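Local coordinates for protein TRAP dicarboxylate transporter, DctP subunit (Ochrobactrum anthropi, PDB 4P47) that probably captures a dicarboxylate or related organic acid in the periplasm and delivers it to a TRAP-type transporter in the inner membrane, at residues Thr31-Ala36 and Lys66-Gly71; Gly82-Val87 and Thr139-Leu144; Glu89-Asn94 and Ile241-Lys246. One frame throughout, in Å; residues are numbered along the deposited sequence. Where two conformers were deposited one is given.

Interaction 1. Residues Thr31-Ala36 and Lys66-Gly71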
ATOM      1  N   THR A  31     -21.597 -18.117   0.459  1.00 16.07           N
ATOM      2  CA  THR A  31     -20.670 -17.970  -0.646  1.00 18.55           C
ATOM      3  C   THR A  31     -20.138 -16.559  -0.620  1.00 14.32           C
ATOM      4  O   THR A  31     -20.890 -15.595  -0.522  1.00 15.87           O
ATOM      5  CB  THR A  31     -21.326 -18.260  -2.008  1.00 28.66           C
ATOM      6  OG1 THR A  31     -21.804 -19.609  -2.025  1.00 29.22           O
ATOM      7  CG2 THR A  31     -20.320 -18.086  -3.142  1.00 28.40           C
ATOM      8  N   ILE A  32     -18.822 -16.456  -0.687  1.00  9.25           N
ATOM      9  CA  ILE A  32     -18.159 -15.183  -0.658  1.00  9.53           C
ATOM     10  C   ILE A  32     -17.341 -14.996  -1.922  1.00  9.38           C
ATOM     11  O   ILE A  32     -16.415 -15.768  -2.174  1.00 11.09           O
ATOM     12  CB  ILE A  32     -17.206 -15.104   0.535  1.00  9.81           C
ATOM     13  CG1 ILE A  32     -17.981 -15.151   1.847  1.00 11.95           C
ATOM     14  CG2 ILE A  32     -16.364 -13.835   0.439  1.00 13.60           C
ATOM     15  CD1 ILE A  32     -17.083 -15.144   3.101  1.00 13.92           C
ATOM     16  N   LYS A  33     -17.684 -13.990  -2.718  0.51  8.73           N
ATOM     17  CA  LYS A  33     -16.876 -13.602  -3.868  0.51  8.59           C
ATOM     18  C   LYS A  33     -15.841 -12.586  -3.394  0.51  8.43           C
ATOM     19  O   LYS A  33     -16.199 -11.589  -2.782  0.51  9.33           O
ATOM     20  CB  LYS A  33     -17.761 -13.007  -4.965  0.51  9.91           C
ATOM     21  CG  LYS A  33     -18.842 -13.957  -5.459  0.51 10.02           C
ATOM     22  CD  LYS A  33     -19.732 -13.342  -6.547  0.51  9.86           C
ATOM     23  CE  LYS A  33     -20.821 -14.310  -7.015  0.51 16.59           C
ATOM     24  NZ  LYS A  33     -21.629 -13.779  -8.154  0.51 19.23           N
ATOM     25  N   PHE A  34     -14.567 -12.847  -3.678  1.00  6.84           N
ATOM     26  CA  PHE A  34     -13.454 -12.041  -3.175  1.00  7.35           C
ATOM     27  C   PHE A  34     -12.645 -11.579  -4.377  1.00  6.39           C
ATOM     28  O   PHE A  34     -11.945 -12.379  -5.013  1.00  7.59           O
ATOM     29  CB  PHE A  34     -12.626 -12.930  -2.229  1.00  7.38           C
ATOM     30  CG  PHE A  34     -11.532 -12.238  -1.444  1.00  7.39           C
ATOM     31  CD1 PHE A  34     -11.264 -10.897  -1.554  1.00  8.30           C
ATOM     32  CD2 PHE A  34     -10.797 -12.980  -0.559  1.00  8.74           C
ATOM     33  CE1 PHE A  34     -10.221 -10.300  -0.795  1.00  6.85           C
ATOM     34  CE2 PHE A  34      -9.789 -12.415   0.193  1.00  9.30           C
ATOM     35  CZ  PHE A  34      -9.502 -11.064   0.079  1.00  7.07           C
ATOM     36  N   ALA A  35     -12.770 -10.294  -4.691  1.00  7.86           N
ATOM     37  CA  ALA A  35     -12.181  -9.723  -5.897  1.00  7.35           C
ATOM     38  C   ALA A  35     -10.904  -8.944  -5.588  1.00  8.25           C
ATOM     39  O   ALA A  35     -10.765  -8.342  -4.528  1.00  7.96           O
ATOM     40  CB  ALA A  35     -13.174  -8.799  -6.535  1.00  9.29           C
ATOM     41  N   ALA A  36      -9.950  -8.942  -6.516  1.00  8.20           N
ATOM     42  CA  ALA A  36      -8.786  -8.073  -6.414  1.00  7.71           C
ATOM     43  C   ALA A  36      -8.196  -7.832  -7.781  1.00  8.75           C
ATOM     44  O   ALA A  36      -8.551  -8.496  -8.748  1.00  9.52           O
ATOM     45  CB  ALA A  36      -7.733  -8.682  -5.497  1.00  8.80           C
ATOM     46  N   LYS A  66     -14.748 -17.754  -3.223  1.00  7.98           N
ATOM     47  CA  LYS A  66     -14.427 -17.824  -4.642  1.00  9.94           C
ATOM     48  C   LYS A  66     -13.648 -16.576  -5.054  1.00  8.49           C
ATOM     49  O   LYS A  66     -14.127 -15.448  -4.881  1.00  9.49           O
ATOM     50  CB  LYS A  66     -15.729 -17.930  -5.430  1.00 11.97           C
ATOM     51  CG  LYS A  66     -15.573 -18.053  -6.908  1.00 13.47           C
ATOM     52  CD  LYS A  66     -16.928 -18.324  -7.530  1.00 17.40           C
ATOM     53  CE  LYS A  66     -16.865 -18.439  -9.030  1.00 16.29           C
ATOM     54  NZ  LYS A  66     -18.254 -18.744  -9.514  1.00 19.43           N
ATOM     55  N   LEU A  67     -12.460 -16.780  -5.615  1.00  8.30           N
ATOM     56  CA  LEU A  67     -11.551 -15.670  -5.950  1.00  9.50           C
ATOM     57  C   LEU A  67     -11.802 -15.109  -7.340  1.00 10.17           C
ATOM     58  O   LEU A  67     -12.015 -15.872  -8.303  1.00 10.64           O
ATOM     59  CB  LEU A  67     -10.089 -16.115  -5.828  1.00  8.36           C
ATOM     60  CG  LEU A  67      -9.676 -16.721  -4.491  1.00  9.97           C
ATOM     61  CD1 LEU A  67      -8.164 -16.846  -4.471  1.00 13.17           C
ATOM     62  CD2 LEU A  67     -10.167 -15.902  -3.300  1.00  9.32           C
ATOM     63  N   PHE A  68     -11.760 -13.788  -7.458  1.00  8.47           N
ATOM     64  CA  PHE A  68     -11.889 -13.106  -8.742  1.00  9.39           C
ATOM     65  C   PHE A  68     -10.697 -12.188  -8.870  1.00  8.54           C
ATOM     66  O   PHE A  68     -10.813 -10.964  -8.725  1.00  8.76           O
ATOM     67  CB  PHE A  68     -13.185 -12.298  -8.846  1.00  9.08           C
ATOM     68  CG  PHE A  68     -14.425 -13.136  -8.964  1.00  9.73           C
ATOM     69  CD1 PHE A  68     -14.950 -13.770  -7.849  1.00  9.07           C
ATOM     70  CD2 PHE A  68     -15.086 -13.278 -10.181  1.00  9.73           C
ATOM     71  CE1 PHE A  68     -16.116 -14.527  -7.938  1.00 11.02           C
ATOM     72  CE2 PHE A  68     -16.236 -14.034 -10.274  1.00 11.52           C
ATOM     73  CZ  PHE A  68     -16.746 -14.669  -9.165  1.00 12.74           C
ATOM     74  N   PRO A  69      -9.527 -12.774  -9.151  1.00  9.89           N
ATOM     75  CA  PRO A  69      -8.302 -11.999  -9.315  1.00  9.72           C
ATOM     76  C   PRO A  69      -8.215 -11.325 -10.688  1.00  9.89           C
ATOM     77  O   PRO A  69      -9.072 -11.530 -11.528  1.00 12.14           O
ATOM     78  CB  PRO A  69      -7.224 -13.067  -9.154  1.00 11.39           C
ATOM     79  CG  PRO A  69      -7.822 -14.268  -9.744  1.00 13.44           C
ATOM     80  CD  PRO A  69      -9.288 -14.213  -9.351  1.00  9.84           C
ATOM     81  N   GLY A  70      -7.194 -10.498 -10.882  1.00 10.67           N
ATOM     82  CA  GLY A  70      -6.869  -9.947 -12.189  1.00 11.68           C
ATOM     83  C   GLY A  70      -7.725  -8.768 -12.600  1.00 10.93           C
ATOM     84  O   GLY A  70      -7.696  -8.346 -13.754  1.00 11.22           O
ATOM     85  N   GLY A  71      -8.518  -8.238 -11.684  1.00 10.19           N
ATOM     86  CA  GLY A  71      -9.348  -7.088 -11.963  1.00 11.84           C
ATOM     87  C   GLY A  71     -10.494  -7.412 -12.904  1.00 11.26           C
ATOM     88  O   GLY A  71     -11.075  -6.516 -13.510  1.00 12.48           O
TER
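Strand residues 31-35 and 66-68 run in the same direction, their short axes 4.6 Å apart at closest approach and turned 26° against each other. The parallel register sets Lys33 beside Lys66, Phe34 beside Leu67 and Ala35 beside Phe68. Bonds alternate in direction across the gap: Lys66 N donates to Ile32 O (2.8 Å) and Phe34 N to Lys66 O, then Phe68 N to Phe34 O and Ala36 N to Phe68 O (3.1 Å). The first points nearly along its C=O axis, whereas in the last two the donor sits above the carbonyl plane. Further along, Gly71 N reaches a lone pair of Ala36 O at 2.9 Å; Gly70 and Gly71 both have positive phi, a backbone shape that glycine adopts without strain.

Lys33, Ala35, Lys66 and Phe68 share one face. Lys33 has CG anti to its carbonyl carbon and an extended chain, so its methylenes pass obliquely by the Phe68 ring, with Lys33 CG 3.7 Å from Phe68 CE1. The aliphatic stem runs past the CE1 corner of the ring, and the ammonium continues beyond it; Lys33 NZ and Lys66 NZ, like charges, are 6.2 Å apart. Ala35 is small enough for its CB to sit 4.2 Å from Phe68 CB. On the other face Phe34 and Leu67 lie alongside each other, pointing the same way, with Leu67 CD2 4.0 Å from Phe34 CB. Phe34 CG is anti to the backbone N (chi1 -172°), which runs the ring alongside Leu67 and lets its far end reach helix 43-58, where it meets Phe51 and Met48. The parallel pair is the two-strand half of the beta-alpha-beta crossover made with helix 43-58, the recurring unit of periplasmic binding protein domains.

Interaction 2. Residues Gly82-Val87 and Thr139-Leu144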
ATOM      1  N   GLY A  82     -19.181  -1.754  -5.445  1.00 11.41           N
ATOM      2  CA  GLY A  82     -19.851  -3.050  -5.493  1.00 11.56           C
ATOM      3  C   GLY A  82     -20.020  -3.705  -4.133  1.00 11.11           C
ATOM      4  O   GLY A  82     -21.053  -4.312  -3.842  1.00 12.68           O
ATOM      5  N   LEU A  83     -19.028  -3.566  -3.264  1.00 10.66           N
ATOM      6  CA  LEU A  83     -19.198  -3.985  -1.879  1.00  9.96           C
ATOM      7  C   LEU A  83     -20.281  -3.179  -1.178  1.00 10.39           C
ATOM      8  O   LEU A  83     -21.114  -3.733  -0.463  1.00 11.26           O
ATOM      9  CB  LEU A  83     -17.898  -3.874  -1.072  1.00 10.67           C
ATOM     10  CG  LEU A  83     -17.033  -5.126  -0.957  1.00  8.67           C
ATOM     11  CD1 LEU A  83     -16.373  -5.443  -2.293  1.00  9.71           C
ATOM     12  CD2 LEU A  83     -15.985  -4.911   0.126  1.00  9.08           C
ATOM     13  N   GLN A  84     -20.285  -1.866  -1.391  1.00 10.64           N
ATOM     14  CA  GLN A  84     -21.273  -1.020  -0.748  1.00  9.84           C
ATOM     15  C   GLN A  84     -22.669  -1.445  -1.160  1.00 11.70           C
ATOM     16  O   GLN A  84     -23.572  -1.473  -0.327  1.00 13.04           O
ATOM     17  CB  GLN A  84     -21.026   0.457  -1.065  1.00 13.99           C
ATOM     18  CG  GLN A  84     -19.770   0.990  -0.418  1.00 12.97           C
ATOM     19  CD  GLN A  84     -19.437   2.378  -0.892  1.00 14.77           C
ATOM     20  OE1 GLN A  84     -19.428   2.652  -2.094  1.00 16.40           O
ATOM     21  NE2 GLN A  84     -19.203   3.283   0.051  1.00 17.79           N
ATOM     22  N   GLY A  85     -22.834  -1.806  -2.432  1.00 12.39           N
ATOM     23  CA  GLY A  85     -24.122  -2.249  -2.923  1.00 15.02           C
ATOM     24  C   GLY A  85     -24.468  -3.696  -2.604  1.00 14.51           C
ATOM     25  O   GLY A  85     -25.619  -4.102  -2.775  1.00 19.76           O
ATOM     26  N   GLY A  86     -23.498  -4.488  -2.173  1.00 14.67           N
ATOM     27  CA  GLY A  86     -23.743  -5.886  -1.839  1.00 13.55           C
ATOM     28  C   GLY A  86     -23.585  -6.874  -2.988  1.00 18.17           C
ATOM     29  O   GLY A  86     -23.833  -8.073  -2.820  1.00 19.06           O
ATOM     30  N   VAL A  87     -23.147  -6.398  -4.147  1.00 13.76           N
ATOM     31  CA  VAL A  87     -22.921  -7.251  -5.318  1.00 14.38           C
ATOM     32  C   VAL A  87     -21.685  -8.146  -5.194  1.00 13.94           C
ATOM     33  O   VAL A  87     -21.696  -9.294  -5.618  1.00 16.21           O
ATOM     34  CB  VAL A  87     -22.773  -6.384  -6.583  1.00 18.19           C
ATOM     35  CG1 VAL A  87     -22.462  -7.245  -7.810  1.00 18.27           C
ATOM     36  CG2 VAL A  87     -24.038  -5.574  -6.804  1.00 21.55           C
ATOM     37  N   THR A 139     -20.388   3.807   5.973  1.00 11.64           N
ATOM     38  CA  THR A 139     -20.316   3.893   4.517  1.00 13.91           C
ATOM     39  C   THR A 139     -20.668   2.574   3.826  1.00 12.24           C
ATOM     40  O   THR A 139     -20.520   2.481   2.599  1.00 15.20           O
ATOM     41  CB  THR A 139     -18.919   4.348   4.032  1.00 11.24           C
ATOM     42  OG1 THR A 139     -17.968   3.282   4.187  1.00 13.63           O
ATOM     43  CG2 THR A 139     -18.431   5.568   4.795  1.00 14.51           C
ATOM     44  N   GLY A 140     -21.095   1.566   4.580  1.00 10.68           N
ATOM     45  CA  GLY A 140     -21.470   0.287   4.014  1.00 11.73           C
ATOM     46  C   GLY A 140     -20.337  -0.716   3.854  1.00 10.53           C
ATOM     47  O   GLY A 140     -20.500  -1.704   3.131  1.00 10.99           O
ATOM     48  N   LEU A 141     -19.237  -0.501   4.565  1.00 10.45           N
ATOM     49  CA  LEU A 141     -18.022  -1.328   4.471  1.00  9.07           C
ATOM     50  C   LEU A 141     -17.584  -1.779   5.857  1.00  9.69           C
ATOM     51  O   LEU A 141     -17.721  -1.033   6.817  1.00 10.53           O
ATOM     52  CB  LEU A 141     -16.907  -0.510   3.829  1.00  9.72           C
ATOM     53  CG  LEU A 141     -17.181  -0.076   2.385  1.00  9.77           C
ATOM     54  CD1 LEU A 141     -16.210   0.998   1.963  1.00 11.14           C
ATOM     55  CD2 LEU A 141     -17.105  -1.283   1.422  1.00 10.51           C
ATOM     56  N   ILE A 142     -17.045  -2.987   5.956  1.00  8.83           N
ATOM     57  CA  ILE A 142     -16.447  -3.480   7.182  1.00  9.65           C
ATOM     58  C   ILE A 142     -14.981  -3.807   6.898  1.00  8.18           C
ATOM     59  O   ILE A 142     -14.677  -4.623   6.007  1.00  8.29           O
ATOM     60  CB  ILE A 142     -17.140  -4.786   7.641  1.00  8.76           C
ATOM     61  CG1 ILE A 142     -18.652  -4.573   7.796  1.00 12.39           C
ATOM     62  CG2 ILE A 142     -16.527  -5.322   8.927  1.00 10.28           C
ATOM     63  CD1 ILE A 142     -19.059  -3.572   8.863  1.00 11.68           C
ATOM     64  N   GLY A 143     -14.074  -3.214   7.665  1.00  7.24           N
ATOM     65  CA  GLY A 143     -12.654  -3.518   7.549  1.00  6.83           C
ATOM     66  C   GLY A 143     -12.275  -4.738   8.372  1.00  6.95           C
ATOM     67  O   GLY A 143     -12.660  -4.881   9.536  1.00 10.15           O
ATOM     68  N   LEU A 144     -11.535  -5.660   7.788  1.00  6.30           N
ATOM     69  CA  LEU A 144     -11.144  -6.889   8.473  1.00  6.76           C
ATOM     70  C   LEU A 144      -9.674  -6.922   8.905  1.00  8.16           C
ATOM     71  O   LEU A 144      -9.357  -7.379  10.001  1.00 10.70           O
ATOM     72  CB  LEU A 144     -11.448  -8.088   7.572  1.00  7.94           C
ATOM     73  CG  LEU A 144     -12.919  -8.322   7.249  1.00  8.05           C
ATOM     74  CD1 LEU A 144     -13.056  -9.423   6.221  1.00  9.78           C
ATOM     75  CD2 LEU A 144     -13.699  -8.682   8.532  1.00 10.63           C
TER
HETATM   76  O   HOH W   1     -22.928  -2.473   2.273  1.00 12.10           O
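Gln84, on the last turn of helix 76-85, reaches across to the bend that precedes strand 141-156. Its CG is anti to the carbonyl carbon (chi1 -69°) and the chain runs on extended, so that Gln84 NE2 donates to Thr139 O at 3.0 Å. The donor lies in the carbonyl plane of Thr139, but the bond is rather bent (143° at the hydrogen) and the acceptor is tilted from the amide plane of the glutamine. On the way the methylene CG rests 4.0 Å from Leu141 CD2. That same methyl packs 3.7 Å from Leu83 CB, the two leucines crossing at about a right angle. The helix ends in a Schellman motif, with Gly86 taking positive phi and Gly86 N bonding back to Leu83 O; a CB there would collide with the preceding carbonyl. Gly140 is glycine for the same reason, at phi 88°. An alanine in place of Gln84 would probably lose both the bond to Thr139 O and the methylene cover over Leu141, loosening the helix end from the bend. One water donates to Gln84 O and, at 2.7 Å, to Gly140 O, joining the two backbones alongside the Gln84 side-chain hydrogen bond.

Interaction 3. Residues Glu89-Asn94 and Ile241-Lys246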
ATOM      1  N   GLU A  89     -18.909  -9.529  -2.330  1.00  7.14           N
ATOM      2  CA  GLU A  89     -18.805  -9.589  -0.860  1.00  8.91           C
ATOM      3  C   GLU A  89     -17.504  -9.061  -0.299  1.00  7.62           C
ATOM      4  O   GLU A  89     -17.502  -8.403   0.742  1.00  8.24           O
ATOM      5  CB  GLU A  89     -18.978 -11.011  -0.345  1.00  8.51           C
ATOM      6  CG  GLU A  89     -20.407 -11.541  -0.436  1.00 11.09           C
ATOM      7  CD  GLU A  89     -20.828 -11.952  -1.832  1.00  9.82           C
ATOM      8  OE1 GLU A  89     -19.964 -12.235  -2.680  1.00 10.50           O
ATOM      9  OE2 GLU A  89     -22.060 -11.994  -2.073  1.00 14.41           O
ATOM     10  N   MET A  90     -16.388  -9.383  -0.940  1.00  7.14           N
ATOM     11  CA  MET A  90     -15.081  -9.015  -0.380  1.00  6.86           C
ATOM     12  C   MET A  90     -14.131  -8.461  -1.421  1.00  6.46           C
ATOM     13  O   MET A  90     -14.207  -8.802  -2.598  1.00  7.04           O
ATOM     14  CB  MET A  90     -14.394 -10.217   0.294  1.00  7.31           C
ATOM     15  CG  MET A  90     -14.958 -10.572   1.663  1.00  8.52           C
ATOM     16  SD  MET A  90     -14.044 -11.863   2.557  1.00  8.04           S
ATOM     17  CE  MET A  90     -12.499 -10.975   2.802  1.00  8.19           C
ATOM     18  N   THR A  91     -13.212  -7.619  -0.973  1.00  6.44           N
ATOM     19  CA  THR A  91     -12.121  -7.178  -1.817  1.00  6.52           C
ATOM     20  C   THR A  91     -10.946  -6.793  -0.936  1.00  7.46           C
ATOM     21  O   THR A  91     -11.074  -6.646   0.295  1.00  7.55           O
ATOM     22  CB  THR A  91     -12.535  -6.017  -2.731  1.00  8.29           C
ATOM     23  OG1 THR A  91     -11.559  -5.825  -3.757  1.00  8.74           O
ATOM     24  CG2 THR A  91     -12.683  -4.734  -1.956  1.00  9.84           C
ATOM     25  N   VAL A  92      -9.788  -6.659  -1.565  1.00  5.47           N
ATOM     26  CA  VAL A  92      -8.597  -6.119  -0.932  1.00  7.71           C
ATOM     27  C   VAL A  92      -7.966  -5.113  -1.895  1.00  6.05           C
ATOM     28  O   VAL A  92      -7.879  -5.367  -3.091  1.00  7.44           O
ATOM     29  CB  VAL A  92      -7.618  -7.262  -0.511  1.00  6.12           C
ATOM     30  CG1 VAL A  92      -7.242  -8.159  -1.703  1.00  8.31           C
ATOM     31  CG2 VAL A  92      -6.402  -6.689   0.184  1.00  6.81           C
ATOM     32  N   MET A  93      -7.593  -3.947  -1.394  1.00  6.17           N
ATOM     33  CA  MET A  93      -7.021  -2.906  -2.264  1.00  7.80           C
ATOM     34  C   MET A  93      -6.230  -1.926  -1.434  1.00  6.51           C
ATOM     35  O   MET A  93      -6.351  -1.891  -0.218  1.00  6.31           O
ATOM     36  CB  MET A  93      -8.121  -2.129  -2.999  1.00  7.46           C
ATOM     37  CG  MET A  93      -8.986  -1.293  -2.061  1.00  8.04           C
ATOM     38  SD  MET A  93     -10.334  -0.412  -2.916  1.00 10.05           S
ATOM     39  CE  MET A  93     -11.368  -1.808  -3.242  1.00 12.57           C
ATOM     40  N   ASN A  94      -5.435  -1.098  -2.096  1.00  6.78           N
ATOM     41  CA  ASN A  94      -4.679  -0.068  -1.401  1.00  6.57           C
ATOM     42  C   ASN A  94      -5.612   0.798  -0.573  1.00  7.78           C
ATOM     43  O   ASN A  94      -6.623   1.320  -1.078  1.00  7.67           O
ATOM     44  CB  ASN A  94      -3.897   0.790  -2.409  1.00  6.64           C
ATOM     45  CG  ASN A  94      -2.694   0.067  -2.994  1.00  9.73           C
ATOM     46  OD1 ASN A  94      -2.310  -1.009  -2.568  1.00  9.32           O
ATOM     47  ND2 ASN A  94      -2.102   0.666  -4.014  1.00 14.63           N
ATOM     48  N   ILE A 241      -6.192  -2.809   2.474  1.00  6.06           N
ATOM     49  CA  ILE A 241      -7.222  -3.140   3.448  1.00  6.00           C
ATOM     50  C   ILE A 241      -8.121  -4.213   2.848  1.00  5.81           C
ATOM     51  O   ILE A 241      -8.567  -4.140   1.687  1.00  7.23           O
ATOM     52  CB  ILE A 241      -8.013  -1.898   3.904  1.00  6.60           C
ATOM     53  CG1 ILE A 241      -9.022  -2.283   4.980  1.00  7.63           C
ATOM     54  CG2 ILE A 241      -8.677  -1.208   2.730  1.00  7.73           C
ATOM     55  CD1 ILE A 241      -9.643  -1.085   5.679  1.00  8.79           C
ATOM     56  N   VAL A 242      -8.366  -5.253   3.644  1.00  5.15           N
ATOM     57  CA  VAL A 242      -9.314  -6.300   3.308  1.00  6.16           C
ATOM     58  C   VAL A 242     -10.662  -5.915   3.880  1.00  6.94           C
ATOM     59  O   VAL A 242     -10.774  -5.633   5.089  1.00  6.65           O
ATOM     60  CB  VAL A 242      -8.872  -7.642   3.924  1.00  6.36           C
ATOM     61  CG1 VAL A 242      -9.859  -8.757   3.575  1.00  7.87           C
ATOM     62  CG2 VAL A 242      -7.452  -8.020   3.466  1.00  8.05           C
ATOM     63  N   MET A 243     -11.668  -5.866   3.017  1.00  5.32           N
ATOM     64  CA  MET A 243     -12.999  -5.422   3.384  1.00  6.59           C
ATOM     65  C   MET A 243     -14.055  -6.417   2.985  1.00  6.79           C
ATOM     66  O   MET A 243     -13.898  -7.204   2.035  1.00  7.17           O
ATOM     67  CB  MET A 243     -13.315  -4.102   2.685  1.00  7.66           C
ATOM     68  CG  MET A 243     -12.477  -2.941   3.176  1.00  7.96           C
ATOM     69  SD  MET A 243     -12.642  -1.404   2.215  1.00  9.61           S
ATOM     70  CE  MET A 243     -11.970  -1.931   0.624  1.00 11.49           C
ATOM     71  N   ILE A 244     -15.168  -6.353   3.708  1.00  7.21           N
ATOM     72  CA  ILE A 244     -16.343  -7.122   3.393  1.00  6.82           C
ATOM     73  C   ILE A 244     -17.564  -6.187   3.381  1.00  6.69           C
ATOM     74  O   ILE A 244     -17.627  -5.219   4.136  1.00  8.79           O
ATOM     75  CB  ILE A 244     -16.465  -8.330   4.383  1.00  7.39           C
ATOM     76  CG1 ILE A 244     -17.591  -9.268   3.974  1.00  9.35           C
ATOM     77  CG2 ILE A 244     -16.634  -7.876   5.838  1.00  8.35           C
ATOM     78  CD1 ILE A 244     -17.455 -10.631   4.609  1.00  9.53           C
ATOM     79  N   SER A 245     -18.494  -6.469   2.478  1.00  7.45           N
ATOM     80  CA  SER A 245     -19.724  -5.691   2.336  1.00  9.09           C
ATOM     81  C   SER A 245     -20.530  -5.703   3.644  1.00  9.69           C
ATOM     82  O   SER A 245     -20.804  -6.762   4.194  1.00  9.53           O
ATOM     83  CB  SER A 245     -20.556  -6.270   1.194  1.00  9.60           C
ATOM     84  OG  SER A 245     -21.877  -5.744   1.165  1.00 11.61           O
ATOM     85  N   LYS A 246     -20.918  -4.538   4.154  1.00  9.70           N
ATOM     86  CA  LYS A 246     -21.747  -4.511   5.369  1.00 10.06           C
ATOM     87  C   LYS A 246     -23.120  -5.172   5.155  1.00 10.64           C
ATOM     88  O   LYS A 246     -23.627  -5.845   6.048  1.00 11.34           O
ATOM     89  CB  LYS A 246     -21.911  -3.091   5.893  1.00 11.82           C
ATOM     90  CG  LYS A 246     -22.758  -2.989   7.161  1.00 14.43           C
ATOM     91  CD  LYS A 246     -22.693  -1.590   7.754  1.00 16.49           C
ATOM     92  CE  LYS A 246     -23.402  -1.529   9.113  1.00 15.57           C
ATOM     93  NZ  LYS A 246     -24.851  -1.866   8.991  1.00 18.72           N
TER
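Tight packing fills the middle of this antiparallel pair, where residues 90-93 lie against 241-244 with both faces buried. On one face Met90, Val92, Val242 and Ile244 interlock. Met90 has CG anti to its carbonyl carbon and then bends at chi3 (65°), which brings its methyl CE to 3.5 Å from Val242 CG1 while its CG lies 3.7 Å from Ile244 CG1. A flexible, unbranched methionine can thus touch two branched neighbours, each crossing it obliquely. Val92 meets Val242 through their CG2 methyls, also at 3.7 Å. On the opposite face Met243 bends its CE in between two partners: Thr91 CG2, alongside it, and Met93 CE, whose side chain crosses at about a right angle, each 3.9 Å away. Thr91 turns its hydroxyl to Ala35 O instead, so the buried oxygen is satisfied while the methyl stays in the apolar layer.

The two hydrogen-bonded pairs are Thr91 with Met243 and Met93 with Ile241; Met243 N to Thr91 O is almost straight (176°). This pairing is the place where the long antiparallel strand 229-245, returning from the other domain, enters the otherwise parallel sheet beside strand 90-94, a topology characteristic of type 2 periplasmic binding proteins.

Packing slackens toward the ends. At the Glu89 end the backbone still holds, with Ser245 N donating to Glu89 O at 2.8 Å. The Glu89 side chain leads away to Lys33 N, while Ser245, at the N-cap position before helix 246-249, bonds through OG to Leu83 O. Beyond it the partly exposed Lys246 forms a salt bridge with Asp250; at the other end Asn94 OD1 is hydrogen-bonded to Gln240 NE2.

Overall arrangement
All three contacts reach one sheet, ordered 63-68, 30-35, 90-94, 229-245, 141-156: interactions 1 and 3 pair its strands, and interaction 2 sets the end of helix 76-85 on strand 141-156. The buried interaction 3 has its centre about 10 Å from that of interaction 1 and about 7 Å from that of interaction 2, which lie partly buried on either side of it in that order. Phe34 CE1 packs 3.6 Å from Thr91 C between interactions 1 and 3; Leu144 N and Val242 O, 2.8 Å apart, probably hydrogen-bond between interactions 2 and 3. Interactions 1 and 2 stay about 5 Å apart at their nearest atoms. In this crystal a C-terminus lies in the ligand-binding pocket.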